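Local coordinates for hydrogenase expression/formation protein HypE (Desulfovibrio vulgaris subsp. vulgaris, PDB 2Z1U), which binds ATP together with magnesium and, as a HypE family member, probably acts in making the cyanide ligands of [NiFe]-hydrogenases during their maturation, at residues A[94-99]-A[139-144]; A[56-61]-A[72-77]; A[67-72]-A[111-116]. All coordinates share one frame; numbering follows the deposited sequence.

Contact 1: A[94-99]-A[139-144]; sequences CGFILE and DKMFIN. With ATP (adenosine-5'-triphosphate), chain D.
Phe96, Leu98, Met141 and Ile143 lie side by side on one face of two antiparallel strands, whose segment axes come within 4.7 Å. Met141 has CG anti to its backbone N (chi1 174°) and stays extended, which carries its CE to the edge of the Phe96 ring, 3.3 Å from CE2. Ile143 CD1 approaches the same CE2 obliquely at 3.8 Å. Nearer the loop end, Leu98 CD2 rests on Met141 CG at 3.7 Å; the unbranched methionine chain thus touches leucine with its stem and the ring with its terminal methyl. Ile97 and Phe142, a hydrogen-bonded pair, occupy the opposite face, and Ile97 N bonds Phe142 O almost straight (174°). At the strand end, extended Glu99 accepts Lys140 N at OE2 (3.0 Å) from above its carboxylate plane, while OE1 takes Gly136 N; glutamate's longer chain lets its two oxygens meet two backbone amides of the connecting segment. The adenine N6 of ATP sits 3.3 Å from Phe96 CD1, so the ring also borders the nucleotide. Helices 104-121 and 70-83 cover the Phe96 face through Val110, Met114 and Ile70, whereas Ile97 packs on Ser57 and Phe142 on Ala137, both of the second subunit.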
loop_
_atom_site.group_PDB
_atom_site.type_symbol
_atom_site.label_atom_id
_atom_site.label_comp_id
_atom_site.label_asym_id
_atom_site.label_seq_id
_atom_site.Cartn_x
_atom_site.Cartn_y
_atom_site.Cartn_z
ATOM N N CYS A 94 1.432 0.922 -6.255
ATOM C CA CYS A 94 0.795 2.207 -5.954
ATOM C C CYS A 94 -0.715 2.063 -5.812
ATOM O O CYS A 94 -1.364 1.448 -6.635
ATOM C CB CYS A 94 1.125 3.268 -7.005
ATOM S SG CYS A 94 0.744 2.785 -8.671
ATOM N N GLY A 95 -1.262 2.650 -4.759
ATOM C CA GLY A 95 -2.686 2.629 -4.515
ATOM C C GLY A 95 -3.149 4.070 -4.497
ATOM O O GLY A 95 -2.786 4.829 -3.599
ATOM N N PHE A 96 -3.896 4.460 -5.523
ATOM C CA PHE A 96 -4.459 5.811 -5.618
ATOM C C PHE A 96 -5.819 5.856 -4.949
ATOM O O PHE A 96 -6.640 4.954 -5.141
ATOM C CB PHE A 96 -4.593 6.259 -7.088
ATOM C CG PHE A 96 -3.302 6.730 -7.706
ATOM C CD1 PHE A 96 -2.349 5.812 -8.155
ATOM C CD2 PHE A 96 -3.027 8.085 -7.818
ATOM C CE1 PHE A 96 -1.152 6.249 -8.729
ATOM C CE2 PHE A 96 -1.835 8.532 -8.382
ATOM C CZ PHE A 96 -0.898 7.618 -8.842
ATOM N N ILE A 97 -6.039 6.897 -4.146
ATOM C CA ILE A 97 -7.379 7.245 -3.662
ATOM C C ILE A 97 -7.705 8.646 -4.180
ATOM O O ILE A 97 -7.012 9.609 -3.860
ATOM C CB ILE A 97 -7.491 7.163 -2.118
ATOM C CG1 ILE A 97 -7.136 5.740 -1.646
ATOM C CG2 ILE A 97 -8.919 7.559 -1.657
ATOM C CD1 ILE A 97 -6.907 5.591 -0.138
ATOM N N LEU A 98 -8.746 8.749 -5.001
ATOM C CA LEU A 98 -9.000 9.984 -5.736
ATOM C C LEU A 98 -10.392 10.528 -5.489
ATOM O O LEU A 98 -11.355 9.767 -5.338
ATOM C CB LEU A 98 -8.793 9.753 -7.233
ATOM C CG LEU A 98 -7.399 9.292 -7.685
ATOM C CD1 LEU A 98 -7.447 8.693 -9.098
ATOM C CD2 LEU A 98 -6.408 10.441 -7.610
ATOM N N GLU A 99 -10.483 11.855 -5.445
ATOM C CA GLU A 99 -11.757 12.544 -5.277
ATOM C C GLU A 99 -12.436 12.762 -6.632
ATOM O O GLU A 99 -11.821 13.294 -7.568
ATOM C CB GLU A 99 -11.543 13.887 -4.565
ATOM C CG GLU A 99 -12.844 14.621 -4.263
ATOM C CD GLU A 99 -12.656 15.926 -3.526
ATOM O OE1 GLU A 99 -13.614 16.336 -2.830
ATOM O OE2 GLU A 99 -11.579 16.548 -3.643
ATOM N N ASP A 139 -9.722 14.760 0.315
ATOM C CA ASP A 139 -9.187 16.005 -0.230
ATOM C C ASP A 139 -8.297 15.746 -1.446
ATOM O O ASP A 139 -7.076 15.589 -1.314
ATOM C CB ASP A 139 -8.446 16.803 0.856
ATOM C CG ASP A 139 -7.932 18.149 0.362
ATOM O OD1 ASP A 139 -8.485 18.725 -0.604
ATOM O OD2 ASP A 139 -6.961 18.631 0.960
ATOM N N LYS A 140 -8.934 15.671 -2.620
ATOM C CA LYS A 140 -8.263 15.552 -3.936
ATOM C C LYS A 140 -7.601 14.198 -4.200
ATOM O O LYS A 140 -7.961 13.503 -5.156
ATOM C CB LYS A 140 -7.227 16.666 -4.175
ATOM C CG LYS A 140 -7.697 18.092 -3.948
ATOM C CD LYS A 140 -6.626 19.074 -4.402
ATOM C CE LYS A 140 -6.492 20.244 -3.446
ATOM N NZ LYS A 140 -7.791 20.756 -2.979
ATOM N N MET A 141 -6.625 13.829 -3.369
ATOM C CA MET A 141 -5.780 12.681 -3.704
ATOM C C MET A 141 -4.832 12.255 -2.602
ATOM O O MET A 141 -4.058 13.075 -2.080
ATOM C CB MET A 141 -4.960 13.035 -4.945
ATOM C CG MET A 141 -3.919 12.031 -5.368
ATOM S SD MET A 141 -3.043 12.789 -6.739
ATOM C CE MET A 141 -1.813 11.573 -6.996
ATOM N N PHE A 142 -4.875 10.957 -2.289
ATOM C CA PHE A 142 -3.860 10.315 -1.469
ATOM C C PHE A 142 -3.238 9.192 -2.282
ATOM O O PHE A 142 -3.886 8.620 -3.164
ATOM C CB PHE A 142 -4.458 9.735 -0.175
ATOM C CG PHE A 142 -5.256 10.731 0.640
ATOM C CD1 PHE A 142 -6.495 10.378 1.160
ATOM C CD2 PHE A 142 -4.778 12.019 0.871
ATOM C CE1 PHE A 142 -7.237 11.282 1.902
ATOM C CE2 PHE A 142 -5.514 12.935 1.614
ATOM C CZ PHE A 142 -6.742 12.563 2.129
ATOM N N ILE A 143 -1.983 8.865 -1.984
ATOM C CA ILE A 143 -1.322 7.754 -2.660
ATOM C C ILE A 143 -0.645 6.909 -1.600
ATOM O O ILE A 143 0.051 7.444 -0.722
ATOM C CB ILE A 143 -0.235 8.243 -3.672
ATOM C CG1 ILE A 143 -0.774 9.338 -4.596
ATOM C CG2 ILE A 143 0.333 7.067 -4.488
ATOM C CD1 ILE A 143 0.310 9.964 -5.535
ATOM N N ASN A 144 -0.857 5.597 -1.669
ATOM C CA ASN A 144 -0.016 4.681 -0.938
ATOM C C ASN A 144 0.971 4.022 -1.894
ATOM O O ASN A 144 0.614 3.646 -3.029
ATOM C CB ASN A 144 -0.852 3.604 -0.239
ATOM C CG ASN A 144 0.020 2.598 0.508
ATOM O OD1 ASN A 144 0.574 1.696 -0.105
ATOM N ND2 ASN A 144 0.139 2.757 1.832
HETATM P PG ATP D . -10.696 -4.365 -7.190
HETATM O O1G ATP D . -9.761 -3.189 -6.851
HETATM O O2G ATP D . -11.934 -3.907 -7.898
HETATM O O3G ATP D . -10.968 -5.308 -6.027
HETATM P PB ATP D . -8.541 -5.870 -8.444
HETATM O O1B ATP D . -7.739 -5.220 -7.299
HETATM O O2B ATP D . -8.455 -7.357 -8.607
HETATM O O3B ATP D . -10.037 -5.310 -8.320
HETATM P PA ATP D . -7.982 -3.674 -10.170
HETATM O O1A ATP D . -9.265 -3.385 -10.944
HETATM O O2A ATP D . -7.817 -2.786 -8.968
HETATM O O3A ATP D . -7.947 -5.273 -9.815
HETATM O "O5'" ATP D . -6.714 -3.635 -11.098
HETATM C "C5'" ATP D . -6.736 -4.124 -12.446
HETATM C "C4'" ATP D . -5.310 -4.078 -12.954
HETATM O "O4'" ATP D . -4.958 -2.685 -13.074
HETATM C "C3'" ATP D . -4.319 -4.699 -11.985
HETATM O "O3'" ATP D . -3.311 -5.386 -12.753
HETATM C "C2'" ATP D . -3.676 -3.511 -11.264
HETATM O "O2'" ATP D . -2.319 -3.809 -10.934
HETATM C "C1'" ATP D . -3.772 -2.383 -12.311
HETATM N N9 ATP D . -3.947 -1.032 -11.715
HETATM C C8 ATP D . -5.060 -0.513 -11.176
HETATM N N7 ATP D . -4.837 0.754 -10.756
HETATM C C5 ATP D . -3.539 1.009 -11.006
HETATM C C6 ATP D . -2.628 2.161 -10.803
HETATM N N6 ATP D . -3.091 3.279 -10.202
HETATM N N1 ATP D . -1.371 2.034 -11.214
HETATM C C2 ATP D . -0.873 0.928 -11.802
HETATM N N3 ATP D . -1.663 -0.150 -12.025
HETATM C C4 ATP D . -2.968 -0.143 -11.650
HETATM O O HOH W 1 -11.120 18.837 -2.118
#

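Contact 2: A[56-61]-A[72-77]; sequences DSYTVD and TLAVHG. With MG (magnesium ion), chain B; ATP (adenosine-5'-triphosphate), chain C.
Tyr58 and Ala74 meet where strand 56-58 and helix 72-77 run nearly antiparallel, at 161°, with their segment axes 8.5 Å apart. This is helix-on-sheet packing in the alpha/beta N-terminal domain of the PurM-like, AIR synthase related family: helix 70-83 lies over the end of the outer strand 50-58.

The Tyr58 ring lies on the helix backbone. Ala74 CA stands 3.5 Å from the ring centroid and only 14° off its normal, a CH-pi contact, while the carbonyl carbon of Leu73 lies over the same face nearer the rim. Alanine suits this place because its single methyl, against Tyr58 CD1, lets the ring settle directly on the chain. With CG anti to its carbonyl carbon (chi1 -63°), Tyr58 runs out past Ala74, bringing OH within 3.3 Å of Gly77 C; with no side chain, Gly77 lets its backbone come directly against the hydroxyl. The buried hydroxyl is hydrogen-bonded to Thr78 OG1.

Farther along, Val60 and Leu73 cross at about a right angle, and Leu73 CD2 touches Val60 CB at 3.8 Å. Two branched aliphatic residues thus continue the apolar seam beyond the tyrosine.

At the other end, Asp56 turns to the nucleotide site, which is shared between subunits. Its OD1 binds a magnesium ion at 2.0 Å, alongside Asp129 of the second subunit, water 2, and one oxygen from each phosphate of ATP: O1G, O1B and O2A.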
loop_
_atom_site.group_PDB
_atom_site.type_symbol
_atom_site.label_atom_id
_atom_site.label_comp_id
_atom_site.label_asym_id
_atom_site.label_seq_id
_atom_site.Cartn_x
_atom_site.Cartn_y
_atom_site.Cartn_z
ATOM N N ASP A 56 3.995 3.276 2.732
ATOM C CA ASP A 56 3.703 4.623 3.227
ATOM C C ASP A 56 2.580 5.231 2.421
ATOM O O ASP A 56 2.533 5.055 1.202
ATOM C CB ASP A 56 4.956 5.537 3.143
ATOM C CG ASP A 56 5.795 5.480 4.400
ATOM O OD1 ASP A 56 5.287 5.935 5.440
ATOM O OD2 ASP A 56 6.959 5.021 4.360
ATOM N N SER A 57 1.669 5.930 3.096
ATOM C CA SER A 57 0.679 6.725 2.387
ATOM C C SER A 57 1.151 8.167 2.381
ATOM O O SER A 57 1.821 8.600 3.309
ATOM C CB SER A 57 -0.701 6.660 3.033
ATOM O OG SER A 57 -1.192 5.341 3.092
ATOM N N TYR A 58 0.760 8.903 1.343
ATOM C CA TYR A 58 1.212 10.273 1.116
ATOM C C TYR A 58 -0.012 11.174 1.053
ATOM O O TYR A 58 -0.969 10.893 0.333
ATOM C CB TYR A 58 2.095 10.342 -0.143
ATOM C CG TYR A 58 3.347 9.504 0.051
ATOM C CD1 TYR A 58 3.332 8.134 -0.235
ATOM C CD2 TYR A 58 4.526 10.062 0.597
ATOM C CE1 TYR A 58 4.444 7.340 -0.025
ATOM C CE2 TYR A 58 5.676 9.257 0.837
ATOM C CZ TYR A 58 5.619 7.890 0.515
ATOM O OH TYR A 58 6.710 7.046 0.685
ATOM N N THR A 59 0.011 12.229 1.862
ATOM C CA THR A 59 -1.173 13.054 2.121
ATOM C C THR A 59 -0.806 14.540 2.020
ATOM O O THR A 59 -1.517 15.397 2.540
ATOM C CB THR A 59 -1.770 12.775 3.538
ATOM O OG1 THR A 59 -0.753 12.970 4.518
ATOM C CG2 THR A 59 -2.295 11.340 3.662
ATOM N N VAL A 60 0.295 14.835 1.336
ATOM C CA VAL A 60 0.860 16.198 1.322
ATOM C C VAL A 60 -0.146 17.230 0.786
ATOM O O VAL A 60 -0.884 16.986 -0.184
ATOM C CB VAL A 60 2.210 16.261 0.551
ATOM C CG1 VAL A 60 1.999 16.017 -0.932
ATOM C CG2 VAL A 60 2.959 17.597 0.789
ATOM N N ASP A 61 -0.188 18.364 1.467
ATOM C CA ASP A 61 -1.009 19.485 1.069
ATOM C C ASP A 61 -0.126 20.715 1.143
ATOM O O ASP A 61 0.366 21.039 2.228
ATOM C CB ASP A 61 -2.211 19.608 2.006
ATOM C CG ASP A 61 -3.104 20.788 1.667
ATOM O OD1 ASP A 61 -3.556 21.459 2.617
ATOM O OD2 ASP A 61 -3.341 21.055 0.466
ATOM N N THR A 72 6.257 12.546 -6.626
ATOM C CA THR A 72 7.661 12.514 -6.341
ATOM C C THR A 72 7.878 11.955 -4.900
ATOM O O THR A 72 8.716 11.066 -4.679
ATOM C CB THR A 72 8.176 13.954 -6.573
ATOM O OG1 THR A 72 9.169 14.003 -7.607
ATOM C CG2 THR A 72 8.564 14.647 -5.341
ATOM N N LEU A 73 7.095 12.454 -3.941
ATOM C CA LEU A 73 7.133 11.940 -2.557
ATOM C C LEU A 73 6.781 10.446 -2.479
ATOM O O LEU A 73 7.473 9.660 -1.804
ATOM C CB LEU A 73 6.172 12.751 -1.670
ATOM C CG LEU A 73 6.688 13.804 -0.677
ATOM C CD1 LEU A 73 7.980 14.504 -1.104
ATOM C CD2 LEU A 73 5.582 14.803 -0.228
ATOM N N ALA A 74 5.713 10.063 -3.185
ATOM C CA ALA A 74 5.228 8.687 -3.174
ATOM C C ALA A 74 6.304 7.670 -3.629
ATOM O O ALA A 74 6.468 6.607 -3.013
ATOM C CB ALA A 74 3.972 8.574 -4.013
ATOM N N VAL A 75 7.045 8.006 -4.685
ATOM C CA VAL A 75 8.158 7.151 -5.130
ATOM C C VAL A 75 9.422 7.267 -4.239
ATOM O O VAL A 75 9.887 6.256 -3.691
ATOM C CB VAL A 75 8.466 7.359 -6.633
ATOM C CG1 VAL A 75 9.709 6.600 -7.053
ATOM C CG2 VAL A 75 7.256 6.896 -7.469
ATOM N N HIS A 76 9.976 8.478 -4.111
ATOM C CA HIS A 76 11.220 8.684 -3.344
ATOM C C HIS A 76 11.145 8.180 -1.901
ATOM O O HIS A 76 12.059 7.497 -1.420
ATOM C CB HIS A 76 11.641 10.174 -3.334
ATOM C CG HIS A 76 11.944 10.728 -4.694
ATOM N ND1 HIS A 76 11.823 12.067 -5.000
ATOM C CD2 HIS A 76 12.346 10.118 -5.834
ATOM C CE1 HIS A 76 12.144 12.257 -6.269
ATOM N NE2 HIS A 76 12.456 11.088 -6.796
ATOM N N GLY A 77 10.055 8.503 -1.221
ATOM C CA GLY A 77 9.927 8.171 0.221
ATOM C C GLY A 77 9.964 6.659 0.432
ATOM O O GLY A 77 10.566 6.161 1.397
HETATM MG MG MG B . 5.463 5.688 7.430
HETATM P PG ATP C . 7.076 8.429 8.002
HETATM O O1G ATP C . 5.741 7.702 7.753
HETATM O O2G ATP C . 6.934 9.519 9.019
HETATM O O3G ATP C . 7.803 8.861 6.738
HETATM P PB ATP C . 8.492 5.925 8.455
HETATM O O1B ATP C . 7.530 5.455 7.345
HETATM O O2B ATP C . 9.957 5.671 8.271
HETATM O O3B ATP C . 8.125 7.457 8.749
HETATM P PA ATP C . 6.618 5.205 10.476
HETATM O O1A ATP C . 6.660 6.310 11.528
HETATM O O2A ATP C . 5.500 5.387 9.489
HETATM O O3A ATP C . 8.098 5.104 9.782
HETATM O "O5'" ATP C . 6.590 3.774 11.126
HETATM C "C5'" ATP C . 7.330 3.457 12.314
HETATM C "C4'" ATP C . 7.192 1.966 12.532
HETATM O "O4'" ATP C . 5.814 1.723 12.882
HETATM C "C3'" ATP C . 7.474 1.157 11.277
HETATM O "O3'" ATP C . 8.155 -0.052 11.668
HETATM C "C2'" ATP C . 6.093 0.798 10.722
HETATM O "O2'" ATP C . 6.137 -0.477 10.077
HETATM C "C1'" ATP C . 5.214 0.765 11.988
HETATM N N9 ATP C . 3.808 1.188 11.747
HETATM C C8 ATP C . 3.349 2.433 11.560
HETATM N N7 ATP C . 2.007 2.424 11.391
HETATM C C5 ATP C . 1.632 1.132 11.434
HETATM C C6 ATP C . 0.352 0.394 11.313
HETATM N N6 ATP C . -0.789 1.077 11.073
HETATM N N1 ATP C . 0.386 -0.928 11.436
HETATM C C2 ATP C . 1.507 -1.640 11.659
HETATM N N3 ATP C . 2.704 -1.019 11.792
HETATM C C4 ATP C . 2.800 0.331 11.689
HETATM O O HOH W 2 5.429 3.732 7.222
#

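Contact 3: A[67-72]-A[111-116]; sequences GGDIGT and VASMGK
Asp69 joins the start of helix 70-83 to Ser113 of helix 104-121 in a small polar and backbone contact, where the two helices lie against the same face of the domain's four-stranded sheet.

One carboxylate serves both helices. Asp69 is the N-cap residue, and its CG sits between the backbone N and the carbonyl carbon (chi1 58°), folding the group back over the first turn. OD1 accepts Thr72 N at 2.9 Å, nearly in line with its C-O bond, and Gly71 N more weakly, its N-H bent to 119° at the hydrogen. OD2 receives the Ser113 hydroxyl on its syn lone pair in a short bond, OG to OD2 2.5 Å. Aspartate suits the place because it has one oxygen for each task; the first-turn amides, which lack a helical carbonyl partner, would be expected to stabilise its negative charge. Serine supplies a donor on a stem short enough for close approach, and Arg109 O is a weak second partner of the same hydroxyl.

Below this pair, Gly71 packs directly on Met114, with their CA atoms 4.9 Å apart. Met114 CG lies 3.4 Å from both Gly71 CA and Gly71 O. Gly71, having no side chain, lets the backbone of one helix meet the methionine stem of the other. The methionine then bends at its thioether (chi3 69°) toward the sheet, where it packs on Cys94 and Phe96. Near the surface, water 3 donates to Ser113 O at 3.0 Å and weakly to Thr72 OG1.

The arrangement is an aspartate N-cap whose second oxygen bonds a neighbouring helix, set within the helical layer of a PurM-like N-terminal domain.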
loop_
_atom_site.group_PDB
_atom_site.type_symbol
_atom_site.label_atom_id
_atom_site.label_comp_id
_atom_site.label_asym_id
_atom_site.label_seq_id
_atom_site.Cartn_x
_atom_site.Cartn_y
_atom_site.Cartn_z
ATOM N N GLY A 67 10.216 21.975 -5.924
ATOM C CA GLY A 67 11.107 20.829 -5.739
ATOM C C GLY A 67 10.443 19.464 -5.722
ATOM O O GLY A 67 11.132 18.443 -5.643
ATOM N N GLY A 68 9.114 19.420 -5.767
ATOM C CA GLY A 68 8.452 18.133 -5.855
ATOM C C GLY A 68 6.948 18.171 -5.944
ATOM O O GLY A 68 6.345 19.222 -6.199
ATOM N N ASP A 69 6.350 17.004 -5.735
ATOM C CA ASP A 69 4.912 16.864 -5.631
ATOM C C ASP A 69 4.588 15.554 -4.917
ATOM O O ASP A 69 5.503 14.810 -4.539
ATOM C CB ASP A 69 4.221 16.994 -7.009
ATOM C CG ASP A 69 4.717 15.974 -8.043
ATOM O OD1 ASP A 69 4.794 14.758 -7.729
ATOM O OD2 ASP A 69 4.993 16.394 -9.189
ATOM N N ILE A 70 3.298 15.273 -4.717
ATOM C CA ILE A 70 2.871 14.015 -4.054
ATOM C C ILE A 70 3.369 12.738 -4.771
ATOM O O ILE A 70 3.638 11.726 -4.127
ATOM C CB ILE A 70 1.338 13.982 -3.820
ATOM C CG1 ILE A 70 0.948 12.889 -2.812
ATOM C CG2 ILE A 70 0.575 13.846 -5.149
ATOM C CD1 ILE A 70 -0.499 12.938 -2.398
ATOM N N GLY A 71 3.509 12.802 -6.093
ATOM C CA GLY A 71 4.040 11.683 -6.865
ATOM C C GLY A 71 5.523 11.460 -6.652
ATOM O O GLY A 71 5.997 10.342 -6.517
ATOM N N THR A 72 6.257 12.546 -6.626
ATOM C CA THR A 72 7.661 12.514 -6.341
ATOM C C THR A 72 7.878 11.955 -4.900
ATOM O O THR A 72 8.716 11.066 -4.679
ATOM C CB THR A 72 8.176 13.954 -6.573
ATOM O OG1 THR A 72 9.169 14.003 -7.607
ATOM C CG2 THR A 72 8.564 14.647 -5.341
ATOM N N VAL A 111 1.124 11.383 -11.980
ATOM C CA VAL A 111 1.491 10.107 -12.593
ATOM C C VAL A 111 2.808 10.241 -13.370
ATOM O O VAL A 111 3.692 9.396 -13.230
ATOM C CB VAL A 111 0.348 9.546 -13.496
ATOM C CG1 VAL A 111 0.842 8.384 -14.321
ATOM C CG2 VAL A 111 -0.842 9.119 -12.628
ATOM N N ALA A 112 2.933 11.295 -14.181
ATOM C CA ALA A 112 4.192 11.606 -14.886
ATOM C C ALA A 112 5.394 11.730 -13.929
ATOM O O ALA A 112 6.468 11.181 -14.200
ATOM C CB ALA A 112 4.039 12.882 -15.727
ATOM N N SER A 113 5.213 12.454 -12.824
ATOM C CA SER A 113 6.225 12.537 -11.781
ATOM C C SER A 113 6.637 11.179 -11.221
ATOM O O SER A 113 7.823 10.935 -11.026
ATOM C CB SER A 113 5.746 13.421 -10.624
ATOM O OG SER A 113 5.849 14.790 -10.962
ATOM N N MET A 114 5.665 10.312 -10.937
ATOM C CA MET A 114 5.966 8.964 -10.440
ATOM C C MET A 114 6.779 8.133 -11.416
ATOM O O MET A 114 7.766 7.515 -11.014
ATOM C CB MET A 114 4.695 8.214 -10.010
ATOM C CG MET A 114 3.987 8.887 -8.864
ATOM S SD MET A 114 2.474 8.102 -8.317
ATOM C CE MET A 114 3.062 6.580 -7.581
ATOM N N GLY A 115 6.361 8.132 -12.691
ATOM C CA GLY A 115 7.063 7.430 -13.762
ATOM C C GLY A 115 8.513 7.851 -13.838
ATOM O O GLY A 115 9.406 7.014 -13.817
ATOM N N LYS A 116 8.734 9.161 -13.909
ATOM C CA LYS A 116 10.068 9.757 -13.952
ATOM C C LYS A 116 10.931 9.404 -12.728
ATOM O O LYS A 116 12.122 9.073 -12.857
ATOM C CB LYS A 116 9.941 11.280 -14.067
ATOM C CG LYS A 116 11.214 11.988 -14.539
ATOM C CD LYS A 116 11.282 13.411 -13.985
ATOM C CE LYS A 116 12.550 14.138 -14.417
ATOM N NZ LYS A 116 12.720 15.364 -13.603
HETATM O O HOH W 3 9.872 13.182 -10.919
#

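Overall arrangement
All three contacts belong to the AIR synthase related N-terminal domain. Their centres are 10 Å (contacts 1 and 2), 13 Å (1 and 3) and 9 Å (2 and 3) apart. Along the chain, contact 2 closes before contact 1 opens, and contact 3 alternates with both, so sequence-distant parts of the domain are brought together. Contact 1 pairs central strands of the four-stranded sheet; contact 2 starts from the neighbouring outer strand, with Tyr58 N probably bonded to Ile143 O. Contacts 2 and 3 share Thr72 and helix 70-83, while Met114 and Ile70 link contact 3 to the sheet. Contacts 1 and 2 also touch the second subunit, and each borders a different intersubunit ATP site.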